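Local coordinates for protein argonaute (Marinitoga piezophila, PDB 5I4A) that uses short 5'-OH guide RNAs to bind complementary single-stranded DNA or RNA targets and cleave them, preferring manganese for DNA cleavage, at residues 310-315 with 404-410; 538-544 with 585-591. All blocks are in the same frame, centred on the assembly; numbering follows the deposited sequence.

Contact 1. Residues 310-315 with 404-410; sequences EVQKSL and KEKLEDI. With nucleotides of chain B.
K406 makes the strongest polar bonds, on the RNA side of helix 404-409: with chi1 m and the rest of the chain extended, its NZ donates to N7 and to OP1 of guide nucleotide A2 of chain B, both at 2.8 Å. Toward residues 310-315 the polar links are softer. E310 OE1 and K404 NZ form a long salt bridge of 3.5 Å, bridged in parallel by a water that donates to E310 OE1 (3.0 Å) and accepts from K404 NZ (2.9 Å); K404 NZ also pairs with D380. S314, chi1 m, places OG 3.1 Å from E408 O and 3.2 Å from L407 O, near the C-terminal end of helix 404-409; its one proton could serve either, so the link to E408 O is at best a weak hydrogen bond. S314 CB lies 3.1 Å from L407 O. Here the backbones come closest, with the CA atoms of S314 and E408 5.8 Å apart. V311 breaks the helical path (phi/psi -117/12) in the N-cap position of helix 312-320, and its carbonyl O accepts from L315 N at 2.8 Å. V311 CG1 packs on E408 CG (3.7 Å) and K404 CG (4.0 Å). Farther along, I410 CD1 touches S314 CB (3.6 Å), and L315 CD2 meets L407 CD1 (4.4 Å); I410 itself leaves the helix with positive phi (57/70). V311 and L407 both rest on L378 of strand 374-379. The segments bury 339 Å², joining neighbouring helices over the parallel sheet of the Mid domain, an alpha/beta arrangement whose K406 edge holds the 5' region of the guide.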
ATOM      1  N   GLU A 310     -16.625  -3.627 -34.964  1.00 41.73           N
ATOM      2  CA  GLU A 310     -15.185  -3.401 -34.890  1.00 41.46           C
ATOM      3  C   GLU A 310     -14.441  -4.638 -34.406  1.00 37.87           C
ATOM      4  O   GLU A 310     -13.280  -4.848 -34.776  1.00 42.65           O
ATOM      5  CB  GLU A 310     -14.880  -2.223 -33.964  1.00 47.19           C
ATOM      6  CG  GLU A 310     -15.371  -0.873 -34.452  1.00 62.74           C
ATOM      7  CD  GLU A 310     -15.097   0.231 -33.446  1.00 77.55           C
ATOM      8  OE1 GLU A 310     -14.439  -0.049 -32.422  1.00 80.04           O
ATOM      9  OE2 GLU A 310     -15.540   1.376 -33.675  1.00 78.42           O
ATOM     10  N   VAL A 311     -15.084  -5.467 -33.584  1.00 27.68           N
ATOM     11  CA  VAL A 311     -14.442  -6.612 -32.955  1.00 35.07           C
ATOM     12  C   VAL A 311     -15.056  -7.934 -33.401  1.00 30.85           C
ATOM     13  O   VAL A 311     -14.766  -8.975 -32.811  1.00 28.36           O
ATOM     14  CB  VAL A 311     -14.476  -6.491 -31.419  1.00 43.04           C
ATOM     15  CG1 VAL A 311     -13.807  -5.201 -30.972  1.00 38.70           C
ATOM     16  CG2 VAL A 311     -15.911  -6.557 -30.915  1.00 48.74           C
ATOM     17  N   GLN A 312     -15.893  -7.914 -34.440  1.00 25.72           N
ATOM     18  CA  GLN A 312     -16.637  -9.112 -34.819  1.00 26.00           C
ATOM     19  C   GLN A 312     -15.707 -10.243 -35.246  1.00 24.65           C
ATOM     20  O   GLN A 312     -15.945 -11.411 -34.912  1.00 29.35           O
ATOM     21  CB  GLN A 312     -17.624  -8.780 -35.937  1.00 24.43           C
ATOM     22  CG  GLN A 312     -18.534  -9.931 -36.321  1.00 30.68           C
ATOM     23  CD  GLN A 312     -19.451  -9.579 -37.473  1.00 36.22           C
ATOM     24  OE1 GLN A 312     -19.194  -8.632 -38.216  1.00 40.26           O
ATOM     25  NE2 GLN A 312     -20.531 -10.338 -37.625  1.00 33.58           N
ATOM     26  N   LYS A 313     -14.639  -9.919 -35.980  1.00 22.73           N
ATOM     27  CA  LYS A 313     -13.694 -10.948 -36.406  1.00 30.99           C
ATOM     28  C   LYS A 313     -13.068 -11.645 -35.203  1.00 29.38           C
ATOM     29  O   LYS A 313     -12.998 -12.879 -35.151  1.00 33.01           O
ATOM     30  CB  LYS A 313     -12.614 -10.337 -37.297  1.00 33.01           C
ATOM     31  CG  LYS A 313     -11.598 -11.345 -37.803  1.00 36.77           C
ATOM     32  CD  LYS A 313     -10.618 -10.722 -38.782  1.00 39.38           C
ATOM     33  CE  LYS A 313      -9.642 -11.761 -39.316  1.00 50.02           C
ATOM     34  NZ  LYS A 313      -8.798 -12.347 -38.237  1.00 53.49           N
ATOM     35  N   SER A 314     -12.615 -10.865 -34.220  1.00 31.98           N
ATOM     36  CA  SER A 314     -12.044 -11.451 -33.012  1.00 29.23           C
ATOM     37  C   SER A 314     -13.098 -12.215 -32.219  1.00 23.82           C
ATOM     38  O   SER A 314     -12.819 -13.296 -31.687  1.00 24.99           O
ATOM     39  CB  SER A 314     -11.411 -10.359 -32.154  1.00 32.42           C
ATOM     40  OG  SER A 314     -10.351  -9.721 -32.843  1.00 35.97           O
ATOM     41  N   LEU A 315     -14.312 -11.664 -32.123  1.00 22.40           N
ATOM     42  CA  LEU A 315     -15.401 -12.381 -31.464  1.00 28.14           C
ATOM     43  C   LEU A 315     -15.630 -13.745 -32.103  1.00 25.96           C
ATOM     44  O   LEU A 315     -15.836 -14.742 -31.400  1.00 33.28           O
ATOM     45  CB  LEU A 315     -16.682 -11.552 -31.516  1.00 32.07           C
ATOM     46  CG  LEU A 315     -16.777 -10.320 -30.618  1.00 29.57           C
ATOM     47  CD1 LEU A 315     -18.096  -9.606 -30.861  1.00 24.68           C
ATOM     48  CD2 LEU A 315     -16.635 -10.705 -29.156  1.00 30.54           C
ATOM     49  N   LYS A 404     -11.823  -3.217 -25.223  1.00 23.53           N
ATOM     50  CA  LYS A 404     -12.035  -3.608 -26.615  1.00 27.49           C
ATOM     51  C   LYS A 404     -10.717  -3.899 -27.320  1.00 25.29           C
ATOM     52  O   LYS A 404     -10.624  -4.847 -28.108  1.00 28.60           O
ATOM     53  CB  LYS A 404     -12.815  -2.510 -27.347  1.00 30.69           C
ATOM     54  CG  LYS A 404     -12.320  -2.205 -28.760  1.00 42.39           C
ATOM     55  CD  LYS A 404     -13.105  -1.064 -29.404  1.00 36.95           C
ATOM     56  CE  LYS A 404     -12.701   0.294 -28.841  1.00 40.80           C
ATOM     57  NZ  LYS A 404     -13.566   1.392 -29.363  1.00 44.92           N
ATOM     58  N   GLU A 405      -9.678  -3.106 -27.034  1.00 33.09           N
ATOM     59  CA  GLU A 405      -8.395  -3.302 -27.704  1.00 31.44           C
ATOM     60  C   GLU A 405      -7.766  -4.642 -27.349  1.00 35.81           C
ATOM     61  O   GLU A 405      -7.063  -5.233 -28.174  1.00 32.56           O
ATOM     62  CB  GLU A 405      -7.425  -2.166 -27.368  1.00 44.49           C
ATOM     63  CG  GLU A 405      -7.466  -1.676 -25.932  1.00 56.27           C
ATOM     64  CD  GLU A 405      -8.429  -0.525 -25.750  1.00 64.17           C
ATOM     65  OE1 GLU A 405      -9.645  -0.718 -25.979  1.00 46.70           O
ATOM     66  OE2 GLU A 405      -7.966   0.579 -25.395  1.00 71.33           O
ATOM     67  N   LYS A 406      -7.997  -5.134 -26.132  1.00 32.11           N
ATOM     68  CA  LYS A 406      -7.440  -6.425 -25.750  1.00 27.50           C
ATOM     69  C   LYS A 406      -8.221  -7.591 -26.339  1.00 24.50           C
ATOM     70  O   LYS A 406      -7.673  -8.693 -26.447  1.00 34.25           O
ATOM     71  CB  LYS A 406      -7.373  -6.537 -24.227  1.00 32.12           C
ATOM     72  CG  LYS A 406      -6.422  -5.525 -23.605  1.00 25.39           C
ATOM     73  CD  LYS A 406      -6.354  -5.653 -22.093  1.00 22.93           C
ATOM     74  CE  LYS A 406      -5.429  -4.596 -21.502  1.00 21.90           C
ATOM     75  NZ  LYS A 406      -5.167  -4.821 -20.053  1.00 23.05           N
ATOM     76  N   LEU A 407      -9.479  -7.377 -26.725  1.00 31.60           N
ATOM     77  CA  LEU A 407     -10.180  -8.374 -27.524  1.00 42.83           C
ATOM     78  C   LEU A 407      -9.789  -8.293 -28.992  1.00 46.36           C
ATOM     79  O   LEU A 407      -9.878  -9.295 -29.707  1.00 48.88           O
ATOM     80  CB  LEU A 407     -11.696  -8.216 -27.382  1.00 44.02           C
ATOM     81  CG  LEU A 407     -12.331  -8.876 -26.157  1.00 33.93           C
ATOM     82  CD1 LEU A 407     -13.843  -8.948 -26.304  1.00 40.22           C
ATOM     83  CD2 LEU A 407     -11.744 -10.260 -25.942  1.00 30.16           C
ATOM     84  N   GLU A 408      -9.339  -7.125 -29.452  1.00 50.63           N
ATOM     85  CA  GLU A 408      -8.980  -6.978 -30.858  1.00 46.55           C
ATOM     86  C   GLU A 408      -7.700  -7.739 -31.194  1.00 49.01           C
ATOM     87  O   GLU A 408      -7.597  -8.341 -32.269  1.00 47.76           O
ATOM     88  CB  GLU A 408      -8.831  -5.498 -31.209  1.00 47.70           C
ATOM     89  CG  GLU A 408     -10.142  -4.780 -31.490  1.00 48.72           C
ATOM     90  CD  GLU A 408      -9.957  -3.280 -31.615  1.00 57.12           C
ATOM     91  OE1 GLU A 408      -8.904  -2.773 -31.174  1.00 50.79           O
ATOM     92  OE2 GLU A 408     -10.859  -2.607 -32.158  1.00 59.55           O
ATOM     93  N   ASP A 409      -6.716  -7.731 -30.291  1.00 45.36           N
ATOM     94  CA  ASP A 409      -5.408  -8.302 -30.592  1.00 54.84           C
ATOM     95  C   ASP A 409      -5.229  -9.729 -30.093  1.00 54.07           C
ATOM     96  O   ASP A 409      -4.382 -10.450 -30.632  1.00 64.68           O
ATOM     97  CB  ASP A 409      -4.297  -7.414 -30.019  1.00 62.79           C
ATOM     98  CG  ASP A 409      -3.970  -6.232 -30.918  1.00 73.00           C
ATOM     99  OD1 ASP A 409      -4.610  -5.169 -30.766  1.00 76.28           O
ATOM    100  OD2 ASP A 409      -3.078  -6.367 -31.783  1.00 72.26           O
ATOM    101  N   ILE A 410      -5.993 -10.146 -29.084  1.00 51.66           N
ATOM    102  CA  ILE A 410      -6.063 -11.540 -28.653  1.00 47.55           C
ATOM    103  C   ILE A 410      -4.681 -12.071 -28.286  1.00 44.07           C
ATOM    104  O   ILE A 410      -4.118 -12.914 -28.993  1.00 46.42           O
ATOM    105  CB  ILE A 410      -6.723 -12.417 -29.736  1.00 46.31           C
ATOM    106  CG1 ILE A 410      -7.990 -11.752 -30.270  1.00 51.64           C
ATOM    107  CG2 ILE A 410      -7.085 -13.794 -29.191  1.00 49.86           C
ATOM    108  CD1 ILE A 410      -8.765 -12.618 -31.245  1.00 55.64           C
TER
ATOM    109  P     A B   2      -8.854  -5.040 -19.088  1.00 33.24           P
ATOM    110  OP1   A B   2      -7.607  -4.266 -18.893  1.00 32.44           O
ATOM    111  OP2   A B   2      -9.302  -5.384 -20.460  1.00 34.42           O
ATOM    112  O5'   A B   2      -8.687  -6.391 -18.262  1.00 34.51           O
ATOM    113  C5'   A B   2      -9.747  -7.330 -18.148  1.00 32.82           C
ATOM    114  C4'   A B   2      -9.249  -8.620 -17.555  1.00 33.07           C
ATOM    115  O4'   A B   2      -8.383  -9.280 -18.516  1.00 33.65           O
ATOM    116  C3'   A B   2      -8.385  -8.469 -16.313  1.00 33.24           C
ATOM    117  O3'   A B   2      -9.138  -8.333 -15.121  1.00 32.25           O
ATOM    118  C2'   A B   2      -7.509  -9.712 -16.359  1.00 33.92           C
ATOM    119  O2'   A B   2      -8.225 -10.856 -15.920  1.00 33.14           O
ATOM    120  C1'   A B   2      -7.267  -9.839 -17.860  1.00 32.53           C
ATOM    121  N9    A B   2      -6.074  -9.082 -18.284  1.00 13.84           N
ATOM    122  C8    A B   2      -6.037  -7.895 -18.970  1.00 19.60           C
ATOM    123  N7    A B   2      -4.825  -7.454 -19.209  1.00 16.46           N
ATOM    124  C5    A B   2      -4.009  -8.422 -18.634  1.00 21.91           C
ATOM    125  C6    A B   2      -2.612  -8.549 -18.538  1.00 24.10           C
ATOM    126  N6    A B   2      -1.750  -7.658 -19.042  1.00 25.36           N
ATOM    127  N1    A B   2      -2.124  -9.633 -17.896  1.00 23.42           N
ATOM    128  C2    A B   2      -2.984 -10.525 -17.393  1.00 22.75           C
ATOM    129  N3    A B   2      -4.316 -10.509 -17.421  1.00 22.17           N
ATOM    130  C4    A B   2      -4.766  -9.424 -18.063  1.00 14.12           C
TER
HETATM  131  O   HOH W   1     -16.236   1.392 -30.555  1.00 52.04           O

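Contact 2. Residues 538-544 with 585-591; sequences TKYTLVE and KILENNT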
ATOM      1  N   THR A 538     -11.890 -17.291  22.813  1.00 70.21           N
ATOM      2  CA  THR A 538     -11.190 -17.694  21.602  1.00 62.99           C
ATOM      3  C   THR A 538      -9.741 -17.226  21.655  1.00 56.97           C
ATOM      4  O   THR A 538      -9.446 -16.118  22.118  1.00 51.31           O
ATOM      5  CB  THR A 538     -11.897 -17.163  20.335  1.00 60.24           C
ATOM      6  OG1 THR A 538     -11.363 -17.813  19.174  1.00 59.43           O
ATOM      7  CG2 THR A 538     -11.732 -15.669  20.181  1.00 60.69           C
ATOM      8  N   LYS A 539      -8.839 -18.096  21.208  1.00 54.53           N
ATOM      9  CA  LYS A 539      -7.424 -17.766  21.144  1.00 56.92           C
ATOM     10  C   LYS A 539      -7.146 -16.969  19.874  1.00 64.29           C
ATOM     11  O   LYS A 539      -7.774 -17.192  18.836  1.00 61.65           O
ATOM     12  CB  LYS A 539      -6.596 -19.051  21.212  1.00 58.56           C
ATOM     13  CG  LYS A 539      -6.801 -19.776  22.553  1.00 60.46           C
ATOM     14  CD  LYS A 539      -6.431 -21.258  22.525  1.00 58.14           C
ATOM     15  CE  LYS A 539      -7.212 -22.081  21.534  1.00 61.85           C
ATOM     16  NZ  LYS A 539      -6.583 -23.428  21.414  1.00 60.76           N
ATOM     17  N   TYR A 540      -6.236 -16.002  19.971  1.00 64.32           N
ATOM     18  CA  TYR A 540      -6.063 -15.027  18.903  1.00 56.32           C
ATOM     19  C   TYR A 540      -4.615 -14.561  18.855  1.00 46.62           C
ATOM     20  O   TYR A 540      -3.784 -14.937  19.687  1.00 41.80           O
ATOM     21  CB  TYR A 540      -6.999 -13.830  19.099  1.00 51.33           C
ATOM     22  CG  TYR A 540      -6.744 -13.112  20.400  1.00 51.20           C
ATOM     23  CD1 TYR A 540      -7.397 -13.498  21.559  1.00 42.79           C
ATOM     24  CD2 TYR A 540      -5.834 -12.063  20.474  1.00 50.14           C
ATOM     25  CE1 TYR A 540      -7.164 -12.861  22.751  1.00 49.32           C
ATOM     26  CE2 TYR A 540      -5.592 -11.417  21.671  1.00 52.63           C
ATOM     27  CZ  TYR A 540      -6.265 -11.825  22.804  1.00 54.88           C
ATOM     28  OH  TYR A 540      -6.049 -11.209  24.006  1.00 64.89           O
ATOM     29  N   THR A 541      -4.325 -13.721  17.863  1.00 44.18           N
ATOM     30  CA  THR A 541      -3.047 -13.036  17.751  1.00 43.84           C
ATOM     31  C   THR A 541      -3.289 -11.679  17.107  1.00 39.84           C
ATOM     32  O   THR A 541      -4.115 -11.554  16.198  1.00 43.74           O
ATOM     33  CB  THR A 541      -2.033 -13.845  16.932  1.00 37.55           C
ATOM     34  OG1 THR A 541      -0.848 -13.064  16.731  1.00 36.44           O
ATOM     35  CG2 THR A 541      -2.617 -14.240  15.577  1.00 51.05           C
ATOM     36  N   LEU A 542      -2.580 -10.666  17.592  1.00 39.16           N
ATOM     37  CA  LEU A 542      -2.690  -9.305  17.081  1.00 39.34           C
ATOM     38  C   LEU A 542      -1.432  -8.982  16.291  1.00 42.29           C
ATOM     39  O   LEU A 542      -0.321  -9.057  16.827  1.00 35.50           O
ATOM     40  CB  LEU A 542      -2.894  -8.305  18.218  1.00 46.17           C
ATOM     41  CG  LEU A 542      -4.192  -8.544  18.986  1.00 46.38           C
ATOM     42  CD1 LEU A 542      -4.494  -7.390  19.932  1.00 44.67           C
ATOM     43  CD2 LEU A 542      -5.325  -8.762  17.998  1.00 42.72           C
ATOM     44  N   VAL A 543      -1.610  -8.623  15.022  1.00 38.33           N
ATOM     45  CA  VAL A 543      -0.509  -8.487  14.078  1.00 43.02           C
ATOM     46  C   VAL A 543      -0.567  -7.105  13.446  1.00 39.50           C
ATOM     47  O   VAL A 543      -1.619  -6.684  12.952  1.00 34.92           O
ATOM     48  CB  VAL A 543      -0.558  -9.578  12.993  1.00 46.33           C
ATOM     49  CG1 VAL A 543       0.606  -9.419  12.042  1.00 43.69           C
ATOM     50  CG2 VAL A 543      -0.563 -10.963  13.624  1.00 34.48           C
ATOM     51  N   GLU A 544       0.564  -6.402  13.459  1.00 39.41           N
ATOM     52  CA  GLU A 544       0.702  -5.121  12.782  1.00 38.46           C
ATOM     53  C   GLU A 544       1.495  -5.336  11.500  1.00 38.70           C
ATOM     54  O   GLU A 544       2.605  -5.879  11.534  1.00 36.15           O
ATOM     55  CB  GLU A 544       1.397  -4.095  13.676  1.00 40.46           C
ATOM     56  CG  GLU A 544       0.598  -3.706  14.902  1.00 46.09           C
ATOM     57  CD  GLU A 544       1.317  -2.688  15.763  1.00 55.20           C
ATOM     58  OE1 GLU A 544       2.548  -2.539  15.607  1.00 47.61           O
ATOM     59  OE2 GLU A 544       0.649  -2.030  16.589  1.00 52.80           O
ATOM     60  N   LYS A 585       4.583  -7.561  12.733  1.00 34.92           N
ATOM     61  CA  LYS A 585       4.899  -7.472  14.155  1.00 39.25           C
ATOM     62  C   LYS A 585       3.794  -8.136  14.961  1.00 34.76           C
ATOM     63  O   LYS A 585       2.646  -7.686  14.927  1.00 40.97           O
ATOM     64  CB  LYS A 585       5.069  -6.016  14.595  1.00 34.95           C
ATOM     65  CG  LYS A 585       5.320  -5.857  16.087  1.00 38.20           C
ATOM     66  CD  LYS A 585       5.294  -4.402  16.521  1.00 45.89           C
ATOM     67  CE  LYS A 585       5.682  -4.278  17.979  1.00 60.09           C
ATOM     68  NZ  LYS A 585       4.946  -5.264  18.826  1.00 64.12           N
ATOM     69  N   ILE A 586       4.144  -9.186  15.701  1.00 34.80           N
ATOM     70  CA  ILE A 586       3.193  -9.874  16.574  1.00 39.79           C
ATOM     71  C   ILE A 586       3.035  -9.027  17.834  1.00 35.06           C
ATOM     72  O   ILE A 586       3.852  -9.105  18.751  1.00 45.56           O
ATOM     73  CB  ILE A 586       3.645 -11.298  16.906  1.00 37.86           C
ATOM     74  CG1 ILE A 586       4.072 -12.039  15.637  1.00 34.79           C
ATOM     75  CG2 ILE A 586       2.525 -12.056  17.608  1.00 42.17           C
ATOM     76  CD1 ILE A 586       2.935 -12.316  14.677  1.00 44.07           C
ATOM     77  N   LEU A 587       1.984  -8.210  17.883  1.00 44.00           N
ATOM     78  CA  LEU A 587       1.724  -7.408  19.074  1.00 45.90           C
ATOM     79  C   LEU A 587       1.361  -8.290  20.260  1.00 44.62           C
ATOM     80  O   LEU A 587       1.906  -8.131  21.359  1.00 43.96           O
ATOM     81  CB  LEU A 587       0.607  -6.401  18.798  1.00 46.13           C
ATOM     82  CG  LEU A 587       1.010  -4.948  18.555  1.00 47.75           C
ATOM     83  CD1 LEU A 587      -0.208  -4.050  18.650  1.00 60.19           C
ATOM     84  CD2 LEU A 587       2.070  -4.510  19.548  1.00 43.25           C
ATOM     85  N   GLU A 588       0.439  -9.224  20.054  1.00 43.36           N
ATOM     86  CA  GLU A 588      -0.016 -10.118  21.103  1.00 39.60           C
ATOM     87  C   GLU A 588      -0.186 -11.503  20.497  1.00 51.71           C
ATOM     88  O   GLU A 588      -0.370 -11.653  19.285  1.00 55.46           O
ATOM     89  CB  GLU A 588      -1.336  -9.643  21.723  1.00 37.82           C
ATOM     90  CG  GLU A 588      -1.424  -9.818  23.230  1.00 54.56           C
ATOM     91  CD  GLU A 588      -0.590  -8.799  23.981  1.00 55.79           C
ATOM     92  OE1 GLU A 588      -0.885  -7.589  23.873  1.00 57.26           O
ATOM     93  OE2 GLU A 588       0.365  -9.207  24.671  1.00 66.86           O
ATOM     94  N   ASN A 589      -0.116 -12.522  21.348  1.00 43.26           N
ATOM     95  CA  ASN A 589      -0.334 -13.885  20.879  1.00 37.02           C
ATOM     96  C   ASN A 589      -0.687 -14.777  22.052  1.00 42.68           C
ATOM     97  O   ASN A 589       0.093 -14.901  22.999  1.00 42.85           O
ATOM     98  CB  ASN A 589       0.895 -14.434  20.150  1.00 43.26           C
ATOM     99  CG  ASN A 589       0.704 -15.862  19.681  1.00 40.15           C
ATOM    100  OD1 ASN A 589      -0.420 -16.298  19.435  1.00 40.98           O
ATOM    101  ND2 ASN A 589       1.800 -16.607  19.578  1.00 35.81           N
ATOM    102  N   ASN A 590      -1.857 -15.412  21.979  1.00 36.95           N
ATOM    103  CA  ASN A 590      -2.240 -16.465  22.911  1.00 43.03           C
ATOM    104  C   ASN A 590      -2.714 -17.711  22.166  1.00 41.61           C
ATOM    105  O   ASN A 590      -3.409 -18.552  22.747  1.00 37.12           O
ATOM    106  CB  ASN A 590      -3.311 -15.979  23.893  1.00 41.96           C
ATOM    107  CG  ASN A 590      -4.506 -15.351  23.200  1.00 55.23           C
ATOM    108  OD1 ASN A 590      -5.604 -15.904  23.223  1.00 61.55           O
ATOM    109  ND2 ASN A 590      -4.301 -14.185  22.597  1.00 55.45           N
ATOM    110  N   THR A 591      -2.345 -17.847  20.891  1.00 37.00           N
ATOM    111  CA  THR A 591      -2.607 -19.082  20.172  1.00 37.02           C
ATOM    112  C   THR A 591      -1.562 -20.130  20.550  1.00 44.50           C
ATOM    113  O   THR A 591      -0.556 -19.841  21.206  1.00 43.16           O
ATOM    114  CB  THR A 591      -2.587 -18.863  18.654  1.00 41.65           C
ATOM    115  OG1 THR A 591      -1.274 -18.485  18.234  1.00 39.23           O
ATOM    116  CG2 THR A 591      -3.580 -17.786  18.234  1.00 37.02           C
TER
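Strands 539-546 and 582-589 are antiparallel neighbours (167° between the short segments, axes 4.5 Å apart at closest) in the mixed sheet of the PIWI domain's RNase H fold, and a classic beta bulge interrupts their ladder: L587 and E588 both face L542. Backbone hydrogen bonds set the register. E544 N to K585 O and K585 N to E544 O, each 2.9 Å, close one hydrogen-bonded pair. At the bulge, L542 N donates to E588 O (3.0 Å), while L542 O receives two weak bonds, from L587 N (2.7 Å) and E588 N (3.3 Å); the helical phi/psi of L587 (-66/-48) takes up the extra residue. Beyond the strand end, N590 N still reaches Y540 O at 3.0 Å. Along its other edge, strand 539-546 pairs in parallel with strand 513-519. Polar side chains reinforce this backbone: T541 OG1 donates to E588 O (3.0 Å), and N590 OD1 accepts weakly from Y540 N (3.3 Å). The E544 carboxylate finds its partner outside the pair, OE2 accepting from F522 N. The N590 amide lies over one face of the Y540 ring, N590 ND2 3.1 Å from Y540 CZ. Apolar contacts lie on both faces. V543 CG2 meets I586 CD1 (3.9 Å) on the face covered by helix 595-605, where I602 and I599 reach them respectively; on the other face, L542 CB and L587 CB are 4.0 Å apart. At the segment's end N589 OD1 accepts from T591 N (2.9 Å), an Asx turn, and also from T591 OG1 (2.6 Å).

Both contacts belong to the PIWI lobe, but to different domains: contact 1 lies in Mid and contact 2 in PIWI. Their centres are 50 Å apart, on opposite sides of the chain's centre, and their nearest atoms are about 32 Å apart. They follow in series along the chain. Contact 1 meets the guide near its 5' end through K406, on the helix that packs against 310-315, but lies away from the catalytic residues. Contact 2 stays about 10 Å from the RNA at its nearest atom, yet the side chain of E544 is about 9 Å from that of D519, an inferred catalytic residue and probable Mn(2+) ligand carried by the same sheet.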